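PDB 4KOO: single-stranded DNA-binding protein WHY1, chloroplastic from Arabidopsis thaliana, which binds single-stranded DNA in chloroplasts and nucleus, protecting the plastid genome from illegitimate recombination and modulating telomere length. Local coordinates for residues G18-T23 with E133-P138; T23-A28 with L48-P53; A28-A33 with L41-F46; L70-I75 with F153-L158; G101-V106 with N126-V131. One frame throughout, in Å; residues are numbered along the deposited sequence.

Contact 1: residues G18-T23 with E133-P138; sequences GKAALT and ESIYIP
A20 and L22 meet I135 and I137 at the interface of the two antiparallel four-stranded sheets of the Whirly fold, where strand 20-33 passes over strand 131-139 almost perpendicularly, at 82°. With no hydrogen bond across, this is apolar packing between sheet faces. A20 points at the other strand and suits the place by its smallness: its CA lies 5.9 Å from I137 CA, and its CB rests 3.4 Å from Y136 O and 3.6 Å from I135 CG2, so the methyl sits down among the backbone and the branches of the isoleucine. I137 fills the next space along. Its CG1 is anti to the backbone N (chi1 -169°) and CD1 continues the extended course, which carries the tip over the A20-A21 and A21-L22 peptides. In their own sheet A21 and L22 are bonded through the backbone to A52 and I15. L22 continues the hydrophobic layer toward L49 and F51, and I135 also touches F51. The segment 18-23 overlaps residues 17-22, which by similarity are required for single-stranded DNA binding. I137 CD1 ends 3.5 Å from A20 O, with the backbone N and CB of L22 beside it.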
# COMPACT_ATOMS: atom_id res chain seq x y z
N GLY A 18 -21.76 -4.48 -22.80
CA GLY A 18 -22.74 -4.83 -23.82
C GLY A 18 -22.13 -5.33 -25.11
O GLY A 18 -22.59 -6.31 -25.68
N LYS A 19 -21.08 -4.67 -25.57
CA LYS A 19 -20.47 -5.00 -26.85
C LYS A 19 -19.05 -5.55 -26.77
O LYS A 19 -18.49 -5.92 -27.78
CB LYS A 19 -20.51 -3.77 -27.75
CG LYS A 19 -21.92 -3.26 -27.98
CD LYS A 19 -22.81 -4.33 -28.63
CE LYS A 19 -22.17 -4.94 -29.89
NZ LYS A 19 -23.01 -5.99 -30.58
N ALA A 20 -18.48 -5.63 -25.58
CA ALA A 20 -17.08 -6.00 -25.45
C ALA A 20 -16.76 -6.40 -24.01
O ALA A 20 -17.47 -5.99 -23.08
CB ALA A 20 -16.15 -4.84 -25.89
N ALA A 21 -15.71 -7.20 -23.87
CA ALA A 21 -15.17 -7.60 -22.59
C ALA A 21 -13.67 -7.28 -22.53
O ALA A 21 -12.97 -7.34 -23.55
CB ALA A 21 -15.41 -9.09 -22.37
N LEU A 22 -13.19 -6.98 -21.33
CA LEU A 22 -11.78 -6.76 -21.04
C LEU A 22 -11.33 -7.67 -19.89
O LEU A 22 -11.97 -7.70 -18.85
CB LEU A 22 -11.56 -5.30 -20.61
CG LEU A 22 -10.15 -4.96 -20.16
CD1 LEU A 22 -9.12 -5.28 -21.27
CD2 LEU A 22 -10.08 -3.50 -19.73
N THR A 23 -10.26 -8.40 -20.09
CA THR A 23 -9.64 -9.17 -19.03
C THR A 23 -8.23 -8.67 -18.85
O THR A 23 -7.53 -8.44 -19.83
CB THR A 23 -9.63 -10.68 -19.34
OG1 THR A 23 -10.98 -11.13 -19.46
CG2 THR A 23 -8.95 -11.44 -18.25
N GLU A 133 -8.86 -3.56 -36.99
CA GLU A 133 -10.01 -3.69 -36.08
C GLU A 133 -9.80 -2.88 -34.80
O GLU A 133 -8.67 -2.74 -34.34
CB GLU A 133 -10.14 -5.15 -35.63
CG GLU A 133 -10.30 -6.18 -36.72
CD GLU A 133 -11.70 -6.24 -37.28
OE1 GLU A 133 -12.60 -5.56 -36.72
OE2 GLU A 133 -11.88 -6.98 -38.28
N SER A 134 -10.87 -2.36 -34.23
CA SER A 134 -10.80 -1.68 -32.93
C SER A 134 -11.88 -2.22 -31.99
O SER A 134 -12.99 -2.58 -32.42
CB SER A 134 -10.92 -0.17 -33.09
OG SER A 134 -12.24 0.19 -33.43
N ILE A 135 -11.53 -2.33 -30.71
CA ILE A 135 -12.48 -2.74 -29.67
C ILE A 135 -12.54 -1.65 -28.59
O ILE A 135 -11.50 -1.25 -28.06
CB ILE A 135 -12.14 -4.08 -29.04
CG1 ILE A 135 -12.14 -5.21 -30.07
CG2 ILE A 135 -13.22 -4.45 -27.98
CD1 ILE A 135 -11.55 -6.50 -29.59
N TYR A 136 -13.74 -1.19 -28.31
CA TYR A 136 -14.01 -0.13 -27.35
C TYR A 136 -14.75 -0.68 -26.15
O TYR A 136 -15.70 -1.46 -26.28
CB TYR A 136 -14.87 0.90 -28.05
CG TYR A 136 -15.36 2.05 -27.22
CD1 TYR A 136 -16.47 1.91 -26.40
CD2 TYR A 136 -14.75 3.29 -27.28
CE1 TYR A 136 -16.93 2.95 -25.67
CE2 TYR A 136 -15.24 4.34 -26.58
CZ TYR A 136 -16.31 4.17 -25.77
OH TYR A 136 -16.77 5.24 -25.04
N ILE A 137 -14.31 -0.32 -24.95
CA ILE A 137 -15.09 -0.70 -23.76
C ILE A 137 -15.21 0.43 -22.75
O ILE A 137 -14.22 1.07 -22.37
CB ILE A 137 -14.55 -1.97 -23.13
CG1 ILE A 137 -15.53 -2.50 -22.06
CG2 ILE A 137 -13.20 -1.77 -22.53
CD1 ILE A 137 -15.16 -3.87 -21.56
N PRO A 138 -16.44 0.69 -22.30
CA PRO A 138 -16.63 1.71 -21.27
C PRO A 138 -16.38 1.08 -19.90
O PRO A 138 -16.58 -0.12 -19.70
CB PRO A 138 -18.10 2.08 -21.43
CG PRO A 138 -18.72 0.79 -21.85
CD PRO A 138 -17.72 0.14 -22.77

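Contact 2: residues T23-A28 with L48-P53; sequences TVDPRA and LLQFAP
T23, V24 and D25 pair antiparallel with Q50, L49 and L48 in the hairpin of strands 20-33 and 39-53, and T23/Q50 and D25/L48 are its hydrogen-bonded pairs, each closed by two N-H...O bonds, among them L48 N to D25 O at 2.8 Å. V24 and L49, the non-hydrogen-bonded pair between them, share the buried face. Their side chains lie side by side with V24 CG2 3.5 Å from L49 CD2, the beta-branched valine and the longer leucine giving a compact apolar patch, and W161 of the second subunit packs on V24. The opposite face is more polar. There Q50 extends beyond CG, its amide plane 63° from the D25 carboxylate and NE2 3.8 Å from OD1, too far to bond directly. A water spans the gap instead, accepting from Q50 NE2 at 2.6 Å and lying 2.6 Å from D25 OD1 and 2.8 Å from L48 O. Q50 OE1 turns to K65, while T23 OG1 bonds S14. Further along, R27 lies beside L48, its NH2 3.2 Å from L48 CD2.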
# COMPACT_ATOMS: atom_id res chain seq x y z
N THR A 23 -10.26 -8.40 -20.09
CA THR A 23 -9.64 -9.17 -19.03
C THR A 23 -8.23 -8.67 -18.85
O THR A 23 -7.53 -8.44 -19.83
CB THR A 23 -9.63 -10.68 -19.34
OG1 THR A 23 -10.98 -11.13 -19.46
CG2 THR A 23 -8.95 -11.44 -18.25
N VAL A 24 -7.84 -8.43 -17.61
CA VAL A 24 -6.48 -8.00 -17.30
C VAL A 24 -5.78 -9.05 -16.47
O VAL A 24 -6.27 -9.41 -15.39
CB VAL A 24 -6.51 -6.69 -16.47
CG1 VAL A 24 -5.08 -6.15 -16.33
CG2 VAL A 24 -7.41 -5.68 -17.14
N ASP A 25 -4.65 -9.55 -16.96
CA ASP A 25 -3.86 -10.57 -16.25
C ASP A 25 -2.50 -10.04 -15.94
O ASP A 25 -1.81 -9.54 -16.82
CB ASP A 25 -3.66 -11.85 -17.08
CG ASP A 25 -4.85 -12.76 -17.06
OD1 ASP A 25 -5.73 -12.61 -17.92
OD2 ASP A 25 -4.91 -13.65 -16.18
N PRO A 26 -2.07 -10.17 -14.67
CA PRO A 26 -0.70 -9.87 -14.29
C PRO A 26 0.28 -10.95 -14.73
O PRO A 26 -0.05 -12.12 -14.71
CB PRO A 26 -0.79 -9.74 -12.77
CG PRO A 26 -1.92 -10.70 -12.38
CD PRO A 26 -2.89 -10.66 -13.54
N ARG A 27 1.45 -10.53 -15.15
CA ARG A 27 2.53 -11.46 -15.52
C ARG A 27 3.76 -11.16 -14.70
O ARG A 27 4.26 -10.04 -14.63
CB ARG A 27 2.84 -11.37 -17.01
CG ARG A 27 1.66 -11.70 -17.89
CD ARG A 27 1.37 -13.21 -17.87
NE ARG A 27 0.40 -13.58 -18.89
CZ ARG A 27 0.70 -13.78 -20.18
NH1 ARG A 27 1.96 -13.67 -20.60
NH2 ARG A 27 -0.25 -14.11 -21.04
N ALA A 28 4.27 -12.21 -14.06
CA ALA A 28 5.36 -12.06 -13.14
C ALA A 28 6.63 -11.64 -13.81
O ALA A 28 6.87 -11.97 -14.94
CB ALA A 28 5.60 -13.40 -12.37
N LEU A 48 -1.18 -7.99 -19.07
CA LEU A 48 -1.75 -8.29 -20.40
C LEU A 48 -3.23 -7.98 -20.45
O LEU A 48 -4.03 -8.56 -19.69
CB LEU A 48 -1.49 -9.75 -20.76
CG LEU A 48 -1.97 -10.16 -22.16
CD1 LEU A 48 -1.18 -9.39 -23.19
CD2 LEU A 48 -1.82 -11.67 -22.32
N LEU A 49 -3.61 -7.05 -21.32
CA LEU A 49 -4.99 -6.69 -21.54
C LEU A 49 -5.49 -7.48 -22.72
O LEU A 49 -4.85 -7.52 -23.75
CB LEU A 49 -5.14 -5.20 -21.85
CG LEU A 49 -4.63 -4.16 -20.85
CD1 LEU A 49 -4.69 -2.77 -21.47
CD2 LEU A 49 -5.43 -4.20 -19.62
N GLN A 50 -6.64 -8.12 -22.56
CA GLN A 50 -7.23 -8.89 -23.63
C GLN A 50 -8.61 -8.39 -23.84
O GLN A 50 -9.39 -8.31 -22.90
CB GLN A 50 -7.23 -10.39 -23.30
CG GLN A 50 -5.85 -10.94 -23.00
CD GLN A 50 -5.82 -12.45 -22.89
OE1 GLN A 50 -5.79 -13.17 -23.89
NE2 GLN A 50 -5.82 -12.94 -21.66
N PHE A 51 -8.94 -8.02 -25.08
CA PHE A 51 -10.21 -7.40 -25.38
C PHE A 51 -10.94 -8.36 -26.32
O PHE A 51 -10.32 -8.87 -27.25
CB PHE A 51 -10.06 -6.11 -26.16
CG PHE A 51 -9.44 -4.94 -25.39
CD1 PHE A 51 -8.08 -4.91 -25.11
CD2 PHE A 51 -10.22 -3.85 -25.02
CE1 PHE A 51 -7.54 -3.82 -24.46
CE2 PHE A 51 -9.65 -2.74 -24.40
CZ PHE A 51 -8.32 -2.75 -24.10
N ALA A 52 -12.24 -8.53 -26.13
CA ALA A 52 -13.00 -9.39 -27.02
C ALA A 52 -14.38 -8.81 -27.34
O ALA A 52 -15.03 -8.16 -26.51
CB ALA A 52 -13.13 -10.78 -26.42
N PRO A 53 -14.85 -9.04 -28.59
CA PRO A 53 -16.16 -8.54 -28.99
C PRO A 53 -17.30 -9.41 -28.48
O PRO A 53 -17.09 -10.61 -28.31
CB PRO A 53 -16.11 -8.63 -30.51
CG PRO A 53 -15.23 -9.76 -30.75
CD PRO A 53 -14.16 -9.72 -29.70
O HOH W 1 -5.31 -11.07 -19.98

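Contact 3: residues A28-A33 with L41-F46; sequences APEFVA and LSKDGF
E30 O takes two backbone N-H groups at once, from S42 at 2.8 Å and from K43 at 3.2 Å, because a classic beta bulge in strand 39-53 sets both residues opposite E30 in the hairpin. The two donors reach the oxygen from the same face of its carbonyl plane, and E30 N donates to K43 O, so the pair is closed despite the extra residue. Beyond the bulge the register has shifted by one and F31 pairs with L41. L41 CD1 lies 4.2 Å above one face of the F31 ring, offset toward its rim, while F31 CD2 comes 3.6 Å from L41 N; this one leucine methyl reaches over the rim of the ring and also touches P29 CB. F9 of the third subunit meets F31 edge to face. An alanine at F31 would probably leave L41 CD1 without the ring surface beneath it and F9 of that neighbouring subunit without its aromatic mate. On the other face E30 and K43 run side by side, their charged ends not in contact, and one water lies between E30 OE1 and S42 OG. G45 suits its place because a side chain there would press on P29 N and A28 C; its CA is 3.8 Å from P29 CA. Another water closes the end of the contact, donating to A28 O at 2.8 Å and to D44 O at 2.9 Å.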
# COMPACT_ATOMS: atom_id res chain seq x y z
N ALA A 28 4.27 -12.21 -14.06
CA ALA A 28 5.36 -12.06 -13.14
C ALA A 28 6.63 -11.64 -13.81
O ALA A 28 6.87 -11.97 -14.94
CB ALA A 28 5.60 -13.40 -12.37
N PRO A 29 7.48 -10.96 -13.06
CA PRO A 29 8.84 -10.73 -13.48
C PRO A 29 9.56 -12.08 -13.62
O PRO A 29 9.11 -13.02 -12.99
CB PRO A 29 9.42 -9.95 -12.33
CG PRO A 29 8.60 -10.28 -11.17
CD PRO A 29 7.24 -10.50 -11.67
N GLU A 30 10.61 -12.14 -14.44
CA GLU A 30 11.51 -13.29 -14.53
C GLU A 30 12.82 -13.03 -13.81
O GLU A 30 13.32 -11.89 -13.79
CB GLU A 30 11.78 -13.59 -15.99
CG GLU A 30 10.52 -13.84 -16.78
CD GLU A 30 10.77 -14.15 -18.24
OE1 GLU A 30 11.93 -14.02 -18.69
OE2 GLU A 30 9.80 -14.51 -18.94
N PHE A 31 13.36 -14.08 -13.19
CA PHE A 31 14.66 -14.02 -12.52
C PHE A 31 15.57 -15.13 -13.09
O PHE A 31 15.10 -16.10 -13.67
CB PHE A 31 14.51 -14.28 -11.04
CG PHE A 31 13.79 -13.20 -10.29
CD1 PHE A 31 12.41 -13.20 -10.22
CD2 PHE A 31 14.49 -12.21 -9.64
CE1 PHE A 31 11.75 -12.21 -9.53
CE2 PHE A 31 13.83 -11.23 -8.93
CZ PHE A 31 12.46 -11.23 -8.89
N VAL A 32 16.86 -14.95 -12.90
CA VAL A 32 17.83 -16.00 -13.21
C VAL A 32 18.57 -16.36 -11.93
O VAL A 32 18.77 -15.52 -11.06
CB VAL A 32 18.87 -15.54 -14.24
CG1 VAL A 32 18.20 -15.16 -15.54
CG2 VAL A 32 19.69 -14.39 -13.70
N ALA A 33 18.96 -17.63 -11.82
CA ALA A 33 19.87 -18.05 -10.77
C ALA A 33 21.29 -17.62 -11.13
O ALA A 33 21.67 -17.64 -12.30
CB ALA A 33 19.81 -19.54 -10.60
N LEU A 41 17.04 -10.13 -11.13
CA LEU A 41 15.91 -9.78 -11.96
C LEU A 41 16.37 -9.71 -13.41
O LEU A 41 17.30 -8.99 -13.71
CB LEU A 41 15.36 -8.41 -11.55
CG LEU A 41 14.25 -7.85 -12.41
CD1 LEU A 41 13.03 -8.68 -12.29
CD2 LEU A 41 13.99 -6.40 -11.95
N SER A 42 15.72 -10.45 -14.31
CA SER A 42 16.08 -10.43 -15.73
C SER A 42 15.05 -9.78 -16.63
O SER A 42 15.38 -9.26 -17.69
CB SER A 42 16.37 -11.85 -16.25
OG SER A 42 15.39 -12.78 -15.84
N LYS A 43 13.78 -9.80 -16.22
CA LYS A 43 12.75 -9.15 -17.01
C LYS A 43 11.69 -8.63 -16.06
O LYS A 43 11.25 -9.38 -15.21
CB LYS A 43 12.12 -10.17 -17.93
CG LYS A 43 11.35 -9.60 -19.06
CD LYS A 43 10.95 -10.72 -20.04
CE LYS A 43 10.23 -10.19 -21.27
NZ LYS A 43 8.88 -9.61 -20.97
N ASP A 44 11.31 -7.36 -16.19
CA ASP A 44 10.12 -6.87 -15.43
C ASP A 44 8.86 -7.63 -15.80
O ASP A 44 8.67 -8.11 -16.93
CB ASP A 44 9.85 -5.37 -15.69
CG ASP A 44 10.90 -4.45 -15.08
OD1 ASP A 44 11.72 -4.90 -14.25
OD2 ASP A 44 10.88 -3.22 -15.44
N GLY A 45 7.94 -7.72 -14.85
CA GLY A 45 6.59 -8.10 -15.14
C GLY A 45 5.86 -7.04 -15.94
O GLY A 45 6.41 -5.97 -16.21
N PHE A 46 4.66 -7.39 -16.36
CA PHE A 46 3.78 -6.51 -17.12
C PHE A 46 2.37 -6.99 -16.93
O PHE A 46 2.14 -8.03 -16.31
CB PHE A 46 4.16 -6.48 -18.62
CG PHE A 46 4.14 -7.82 -19.26
CD1 PHE A 46 5.19 -8.72 -19.06
CD2 PHE A 46 3.08 -8.20 -20.04
CE1 PHE A 46 5.15 -9.98 -19.64
CE2 PHE A 46 3.04 -9.46 -20.63
CZ PHE A 46 4.07 -10.34 -20.43
O HOH W 2 8.29 -10.98 -17.14
O HOH W 3 7.87 -12.48 -19.42
O HOH W 4 14.68 -14.07 -17.96

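Contact 4: residues L70-I75 with F153-L158; sequences LSVTEI and FVLPYL
V72 and I75, one turn apart on helix 72-79, form a hollow that receives L155 of helix 141-158. The CD1 of L155 is the bump: it lies 3.8 Å from I75 CG2 and also touches V72 CG1 and V72 O, closed in by two branched side chains and the backbone between them. L155 CG is anti to the backbone N though pulled off the ideal (chi1 -151°), which swings the leucine's end toward helix 72-79. L158, a turn later, completes the interlock. V72 CG2 slides past its CB at 3.8 Å, while I75 crosses it at about a right angle, tip to tip, with I75 CD1 and L158 CD1 a tight 3.5 Å apart. Beta-branched valine and isoleucine give the walls of the hollow; L155 enters it with one methyl, and L158 meets I75 at its tip. The helix carrying the walls begins with a capping box: E74 N bonds S71 OG at 3.1 Å, and S71 N bonds E74 OE1 at 2.9 Å. On the strand side, I75 and V154 rest on L47, and L70 pairs with L47 in the sheet; across the tetramer, V146 and S149 of the third subunit cover V72 and L155, and F164 of the second subunit packs on V154 and L158.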
# COMPACT_ATOMS: atom_id res chain seq x y z
N LEU A 70 0.73 -3.91 -20.96
CA LEU A 70 1.14 -2.67 -20.30
C LEU A 70 2.40 -2.88 -19.53
O LEU A 70 2.46 -3.73 -18.65
CB LEU A 70 0.09 -2.16 -19.32
CG LEU A 70 -1.22 -1.68 -19.87
CD1 LEU A 70 -2.14 -1.41 -18.67
CD2 LEU A 70 -1.05 -0.42 -20.77
N SER A 71 3.41 -2.09 -19.85
CA SER A 71 4.68 -2.17 -19.20
C SER A 71 4.62 -1.44 -17.86
O SER A 71 3.68 -0.68 -17.60
CB SER A 71 5.75 -1.50 -20.06
OG SER A 71 5.48 -0.11 -20.12
N VAL A 72 5.63 -1.68 -17.05
CA VAL A 72 5.84 -0.89 -15.82
C VAL A 72 5.73 0.62 -16.05
O VAL A 72 5.00 1.30 -15.34
CB VAL A 72 7.15 -1.26 -15.21
CG1 VAL A 72 7.60 -0.26 -14.12
CG2 VAL A 72 7.03 -2.68 -14.64
N THR A 73 6.45 1.14 -17.04
CA THR A 73 6.38 2.59 -17.32
C THR A 73 4.99 3.05 -17.76
O THR A 73 4.53 4.11 -17.33
CB THR A 73 7.50 3.01 -18.33
OG1 THR A 73 8.76 2.52 -17.86
CG2 THR A 73 7.57 4.49 -18.46
N GLU A 74 4.28 2.26 -18.57
CA GLU A 74 2.91 2.60 -18.97
C GLU A 74 1.96 2.59 -17.80
O GLU A 74 1.06 3.42 -17.70
CB GLU A 74 2.41 1.67 -20.09
CG GLU A 74 3.29 1.84 -21.31
CD GLU A 74 3.12 0.81 -22.41
OE1 GLU A 74 2.85 -0.38 -22.13
OE2 GLU A 74 3.30 1.22 -23.58
N ILE A 75 2.16 1.65 -16.89
CA ILE A 75 1.37 1.66 -15.66
C ILE A 75 1.66 2.95 -14.85
O ILE A 75 0.76 3.54 -14.26
CB ILE A 75 1.64 0.40 -14.83
CG1 ILE A 75 1.20 -0.84 -15.60
CG2 ILE A 75 0.95 0.48 -13.51
CD1 ILE A 75 1.90 -2.09 -15.10
N PHE A 153 -1.02 -1.39 -6.71
CA PHE A 153 -0.58 -2.50 -5.88
C PHE A 153 0.50 -3.34 -6.56
O PHE A 153 1.51 -3.71 -5.92
CB PHE A 153 -1.76 -3.40 -5.54
CG PHE A 153 -1.38 -4.68 -4.91
CD1 PHE A 153 -1.14 -4.75 -3.55
CD2 PHE A 153 -1.23 -5.82 -5.66
CE1 PHE A 153 -0.81 -5.94 -2.97
CE2 PHE A 153 -0.85 -7.01 -5.05
CZ PHE A 153 -0.63 -7.05 -3.71
N VAL A 154 0.31 -3.61 -7.86
CA VAL A 154 1.12 -4.59 -8.58
C VAL A 154 2.50 -4.03 -9.01
O VAL A 154 3.48 -4.78 -9.15
CB VAL A 154 0.33 -5.15 -9.81
CG1 VAL A 154 0.40 -4.28 -11.02
CG2 VAL A 154 0.75 -6.54 -10.13
N LEU A 155 2.57 -2.72 -9.16
CA LEU A 155 3.79 -2.08 -9.66
C LEU A 155 5.06 -2.56 -8.93
O LEU A 155 6.01 -2.98 -9.58
CB LEU A 155 3.58 -0.58 -9.63
CG LEU A 155 4.24 0.40 -10.59
CD1 LEU A 155 4.38 -0.12 -11.96
CD2 LEU A 155 3.43 1.70 -10.62
N PRO A 156 5.11 -2.51 -7.59
CA PRO A 156 6.33 -3.03 -6.94
C PRO A 156 6.59 -4.52 -7.14
O PRO A 156 7.76 -4.90 -7.07
CB PRO A 156 6.10 -2.78 -5.44
CG PRO A 156 5.03 -1.72 -5.42
CD PRO A 156 4.18 -1.91 -6.61
N TYR A 157 5.54 -5.31 -7.38
CA TYR A 157 5.73 -6.71 -7.69
C TYR A 157 6.37 -6.86 -9.04
O TYR A 157 7.19 -7.74 -9.23
CB TYR A 157 4.42 -7.49 -7.74
CG TYR A 157 3.80 -7.78 -6.41
CD1 TYR A 157 3.30 -6.78 -5.60
CD2 TYR A 157 3.68 -9.10 -5.98
CE1 TYR A 157 2.73 -7.09 -4.35
CE2 TYR A 157 3.11 -9.41 -4.78
CZ TYR A 157 2.65 -8.42 -3.96
OH TYR A 157 2.09 -8.82 -2.75
N LEU A 158 5.93 -6.05 -10.01
CA LEU A 158 6.43 -6.20 -11.38
C LEU A 158 7.92 -5.90 -11.54
O LEU A 158 8.54 -6.37 -12.51
CB LEU A 158 5.61 -5.34 -12.34
CG LEU A 158 4.11 -5.61 -12.47
CD1 LEU A 158 3.51 -4.74 -13.55
CD2 LEU A 158 3.75 -7.09 -12.68

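Contact 5: residues G101-V106 with N126-V131; sequences GKVRKV and NKLVNV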
# COMPACT_ATOMS: atom_id res chain seq x y z
N GLY A 101 7.35 -3.33 -37.80
CA GLY A 101 6.64 -2.49 -38.75
C GLY A 101 5.41 -3.13 -39.38
O GLY A 101 4.67 -2.46 -40.07
N LYS A 102 5.16 -4.41 -39.13
CA LYS A 102 3.99 -5.04 -39.75
C LYS A 102 2.73 -4.82 -38.92
O LYS A 102 1.62 -4.70 -39.47
CB LYS A 102 4.21 -6.54 -39.94
CG LYS A 102 5.42 -6.91 -40.80
CD LYS A 102 5.12 -6.84 -42.27
CE LYS A 102 6.35 -7.15 -43.11
NZ LYS A 102 6.87 -8.51 -42.85
N VAL A 103 2.89 -4.69 -37.60
CA VAL A 103 1.72 -4.65 -36.75
C VAL A 103 1.83 -3.42 -35.87
O VAL A 103 2.89 -3.15 -35.31
CB VAL A 103 1.64 -5.93 -35.85
CG1 VAL A 103 0.41 -5.89 -34.94
CG2 VAL A 103 1.67 -7.22 -36.69
N ARG A 104 0.76 -2.65 -35.80
CA ARG A 104 0.72 -1.47 -34.95
C ARG A 104 -0.51 -1.55 -34.09
O ARG A 104 -1.61 -1.80 -34.60
CB ARG A 104 0.60 -0.24 -35.79
CG ARG A 104 0.50 1.05 -35.02
CD ARG A 104 0.21 2.13 -35.97
NE ARG A 104 0.27 3.46 -35.39
CZ ARG A 104 -0.77 4.22 -35.20
NH1 ARG A 104 -2.00 3.75 -35.51
NH2 ARG A 104 -0.59 5.46 -34.72
N LYS A 105 -0.33 -1.34 -32.80
CA LYS A 105 -1.44 -1.30 -31.85
C LYS A 105 -1.43 0.04 -31.12
O LYS A 105 -0.36 0.55 -30.76
CB LYS A 105 -1.33 -2.43 -30.83
CG LYS A 105 -1.14 -3.81 -31.43
CD LYS A 105 -1.21 -4.88 -30.35
CE LYS A 105 -0.95 -6.27 -30.94
NZ LYS A 105 -1.02 -7.35 -29.92
N VAL A 106 -2.63 0.60 -30.96
CA VAL A 106 -2.84 1.85 -30.23
C VAL A 106 -3.87 1.63 -29.13
O VAL A 106 -5.00 1.24 -29.39
CB VAL A 106 -3.29 3.04 -31.13
CG1 VAL A 106 -3.31 4.34 -30.32
CG2 VAL A 106 -2.37 3.18 -32.34
N ASN A 126 -2.89 -4.94 -38.40
CA ASN A 126 -2.00 -6.03 -38.63
C ASN A 126 -1.89 -6.29 -40.13
O ASN A 126 -2.79 -6.90 -40.72
CB ASN A 126 -2.53 -7.29 -37.95
CG ASN A 126 -1.56 -8.40 -38.02
OD1 ASN A 126 -0.78 -8.47 -38.96
ND2 ASN A 126 -1.52 -9.27 -36.98
N LYS A 127 -0.80 -5.84 -40.73
CA LYS A 127 -0.61 -5.90 -42.18
C LYS A 127 -0.10 -7.27 -42.63
O LYS A 127 0.05 -7.51 -43.82
CB LYS A 127 0.33 -4.76 -42.63
CG LYS A 127 -0.23 -3.36 -42.27
CD LYS A 127 0.66 -2.18 -42.72
CE LYS A 127 1.90 -2.07 -41.84
NZ LYS A 127 1.47 -1.82 -40.41
N LEU A 128 0.10 -8.20 -41.68
CA LEU A 128 0.40 -9.59 -42.03
C LEU A 128 -0.85 -10.34 -42.47
O LEU A 128 -0.77 -11.27 -43.27
CB LEU A 128 1.04 -10.34 -40.82
CG LEU A 128 2.43 -9.88 -40.38
CD1 LEU A 128 2.79 -10.49 -39.01
CD2 LEU A 128 3.45 -10.27 -41.39
N VAL A 129 -2.00 -9.92 -41.96
CA VAL A 129 -3.24 -10.65 -42.20
C VAL A 129 -4.39 -9.74 -42.58
O VAL A 129 -5.55 -10.13 -42.50
CB VAL A 129 -3.65 -11.52 -40.97
CG1 VAL A 129 -2.60 -12.54 -40.68
CG2 VAL A 129 -3.87 -10.67 -39.75
N ASN A 130 -4.09 -8.51 -43.02
CA ASN A 130 -5.16 -7.64 -43.47
C ASN A 130 -6.26 -7.52 -42.41
O ASN A 130 -7.45 -7.64 -42.68
CB ASN A 130 -5.72 -8.14 -44.79
CG ASN A 130 -6.67 -7.16 -45.43
OD1 ASN A 130 -6.57 -5.92 -45.28
ND2 ASN A 130 -7.62 -7.71 -46.18
N VAL A 131 -5.85 -7.23 -41.19
CA VAL A 131 -6.80 -6.94 -40.12
C VAL A 131 -6.62 -5.51 -39.63
O VAL A 131 -5.49 -5.07 -39.37
CB VAL A 131 -6.67 -7.96 -38.99
CG1 VAL A 131 -7.27 -7.42 -37.68
CG2 VAL A 131 -7.36 -9.26 -39.39
O HOH W 5 2.96 -0.61 -38.63
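K102 O is gripped twice by K127, by its backbone N at 3.0 Å and by its NZ, also at 3.0 Å, from opposite faces of the carbonyl plane. The N-H bond is nearly straight at 166°, whereas NZ stands above the plane, brought there by bends at chi3 and chi4. NZ also reaches G101 O weakly at 3.3 Å, and a water also bridges NZ and G101 O, accepting from the one and donating to the other. K127 lies in a type I turn from N126 to V129 at the end of the hairpin of strands 118-126 and 131-139. N126 OD1 accepts L128 N at 2.9 Å, an Asx turn, and its amide rests against V103 CG2. A leucine in place of N126 would probably leave L128 N without that acceptor and the turn freer to move. Outward, L128 crosses K102 at about a right angle, its CG 3.8 Å from K102 CB. Segment 101-106 lies in a predicted nuclear localization signal, and a flexible cation ties the turn to it by bonding two main-chain oxygens, K102 O and, weakly, G101 O.

Contacts 2 and 3 are successive parts of one hairpin, contact 3 farther out, their centres 19 Å apart and joined by R27 N to F46 O at 2.8 Å. Contacts 1 and 2 share T23, and A21 N lies 2.9 Å from A52 O; contact 1 brings the second sheet against the first. Contact 5 lies at the turn end of that second sheet, its centre 19 Å from contact 1. Contact 4 meets contact 3 through G45 N and L158 O, 2.8 Å apart, linking hairpin to helix near the second and third subunits. Contact 1 includes most of the region probably needed for single-stranded DNA; a bound MES, probably from crystallisation, lies about 6 Å from the A21 side chain, and one lies about as near L48.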